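Local coordinates for protein pyocyanin demethylase (PDB 5K21) that demethylates the redox-active phenazine pyocyanin by a tautomerizing mechanism, a reaction that inhibits Pseudomonas aeruginosa biofilms, at residues B[78-82]-B[83-87]. Residues are numbered along the deposited sequence; the frame is centred on the assembly and turned at random.
Sequences IHLDA and GEIFA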
loop_
_atom_site.group_PDB
_atom_site.type_symbol
_atom_site.label_atom_id
_atom_site.label_comp_id
_atom_site.label_asym_id
_atom_site.label_seq_id
_atom_site.Cartn_x
_atom_site.Cartn_y
_atom_site.Cartn_z
ATOM N N ILE B 78 -1.774 -6.367 -10.735
ATOM C CA ILE B 78 -1.974 -6.881 -12.081
ATOM C C ILE B 78 -3.316 -7.579 -12.118
ATOM O O ILE B 78 -3.638 -8.353 -11.208
ATOM C CB ILE B 78 -0.834 -7.845 -12.450
ATOM C CG1 ILE B 78 0.432 -7.040 -12.724
ATOM C CG2 ILE B 78 -1.245 -8.770 -13.622
ATOM C CD1 ILE B 78 1.711 -7.885 -12.754
ATOM N N HIS B 79 -4.121 -7.268 -13.134
ATOM C CA HIS B 79 -5.397 -7.932 -13.361
ATOM C C HIS B 79 -5.309 -8.760 -14.635
ATOM O O HIS B 79 -5.135 -8.204 -15.726
ATOM C CB HIS B 79 -6.531 -6.906 -13.458
ATOM C CG HIS B 79 -7.888 -7.508 -13.678
ATOM N ND1 HIS B 79 -8.265 -8.088 -14.873
ATOM C CD2 HIS B 79 -8.962 -7.610 -12.858
ATOM C CE1 HIS B 79 -9.506 -8.535 -14.775
ATOM N NE2 HIS B 79 -9.956 -8.251 -13.565
ATOM N N LEU B 80 -5.423 -10.079 -14.492
ATOM C CA LEU B 80 -5.560 -11.003 -15.608
ATOM C C LEU B 80 -6.921 -11.683 -15.513
ATOM O O LEU B 80 -7.608 -11.596 -14.493
ATOM C CB LEU B 80 -4.437 -12.049 -15.593
ATOM C CG LEU B 80 -3.029 -11.471 -15.506
ATOM C CD1 LEU B 80 -2.022 -12.562 -15.251
ATOM C CD2 LEU B 80 -2.715 -10.690 -16.775
ATOM N N ASP B 81 -7.333 -12.348 -16.595
ATOM C CA ASP B 81 -8.610 -13.063 -16.554
ATOM C C ASP B 81 -8.593 -14.116 -15.458
ATOM O O ASP B 81 -9.589 -14.310 -14.757
ATOM C CB ASP B 81 -8.917 -13.709 -17.908
ATOM C CG ASP B 81 -9.211 -12.694 -19.005
ATOM O OD1 ASP B 81 -9.091 -11.473 -18.779
ATOM O OD2 ASP B 81 -9.536 -13.135 -20.126
ATOM N N ALA B 82 -7.451 -14.764 -15.257
ATOM C CA ALA B 82 -7.353 -15.840 -14.282
ATOM C C ALA B 82 -7.325 -15.334 -12.839
ATOM O O ALA B 82 -7.619 -16.100 -11.916
ATOM C CB ALA B 82 -6.087 -16.654 -14.566
ATOM N N GLY B 83 -7.039 -14.067 -12.621
ATOM C CA GLY B 83 -6.995 -13.533 -11.278
ATOM C C GLY B 83 -6.055 -12.348 -11.220
ATOM O O GLY B 83 -5.504 -11.920 -12.228
ATOM N N GLU B 84 -5.865 -11.842 -10.008
ATOM C CA GLU B 84 -4.992 -10.709 -9.775
ATOM C C GLU B 84 -3.668 -11.148 -9.169
ATOM O O GLU B 84 -3.569 -12.182 -8.513
ATOM C CB GLU B 84 -5.664 -9.706 -8.839
ATOM C CG GLU B 84 -6.845 -8.968 -9.490
ATOM C CD GLU B 84 -7.457 -7.946 -8.554
ATOM O OE1 GLU B 84 -7.917 -6.893 -9.035
ATOM O OE2 GLU B 84 -7.454 -8.190 -7.332
ATOM N N ILE B 85 -2.654 -10.310 -9.361
ATOM C CA ILE B 85 -1.335 -10.526 -8.785
ATOM C C ILE B 85 -0.896 -9.227 -8.123
ATOM O O ILE B 85 -0.996 -8.154 -8.727
ATOM C CB ILE B 85 -0.309 -10.978 -9.839
ATOM C CG1 ILE B 85 -0.767 -12.306 -10.446
ATOM C CG2 ILE B 85 1.095 -11.096 -9.227
ATOM C CD1 ILE B 85 0.052 -12.780 -11.629
ATOM N N PHE B 86 -0.419 -9.330 -6.890
ATOM C CA PHE B 86 0.017 -8.194 -6.085
ATOM C C PHE B 86 1.527 -8.221 -5.929
ATOM O O PHE B 86 2.102 -9.265 -5.633
ATOM C CB PHE B 86 -0.615 -8.228 -4.700
ATOM C CG PHE B 86 -2.091 -8.429 -4.726
ATOM C CD1 PHE B 86 -2.876 -7.732 -5.610
ATOM C CD2 PHE B 86 -2.684 -9.333 -3.864
ATOM C CE1 PHE B 86 -4.239 -7.926 -5.645
ATOM C CE2 PHE B 86 -4.036 -9.546 -3.890
ATOM C CZ PHE B 86 -4.821 -8.842 -4.767
ATOM N N ALA B 87 2.165 -7.066 -6.106
ATOM C CA ALA B 87 3.606 -6.974 -5.998
ATOM C C ALA B 87 3.995 -5.667 -5.324
ATOM O O ALA B 87 3.265 -4.672 -5.373
ATOM C CB ALA B 87 4.269 -7.059 -7.371
#
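The imidazole of His79 meets the Glu84 carboxylate at its edge: CD2 lies 4.0 Å from OE1, near the ring plane, and the two flat groups stand almost perpendicular, 87° apart. The pair sits on the outer face of the β-hairpin of strands 70-80 and 83-92, in the antiparallel barrel of the allene oxide cyclase-like fold. Tyr55 of the preceding strand stacks on the ring. With CG of His79 anti to the backbone N (chi1 -179°) and the Glu84 chain extended beyond CG, ring edge and carboxylate are carried together across this non-hydrogen-bonded pair. NE2 stays 5.2 Å from OE1, too far for a salt bridge, though the carboxylate might still favour a protonated ring.

The hairpin illustrates how alternation along paired strands sorts side chains. Ile78, Leu80 and Ile85 point the other way, into the barrel. There the CB atoms of Ile78 and Ile85 approach to 4.1 Å across a hydrogen-bonded pair, and Tyr128 packs on Ile78; CD1 of Leu80 reaches CD1 of Ile85.

Ile78 and Ile85 exchange two backbone hydrogen bonds. Toward the turn the pairing weakens. Gly83, whose positive phi would jam a CB against the preceding carbonyl, offers its O to Leu80 N at 2.9 Å, whereas Gly83 N approaches Leu80 O at 3.2 Å from above the carbonyl plane.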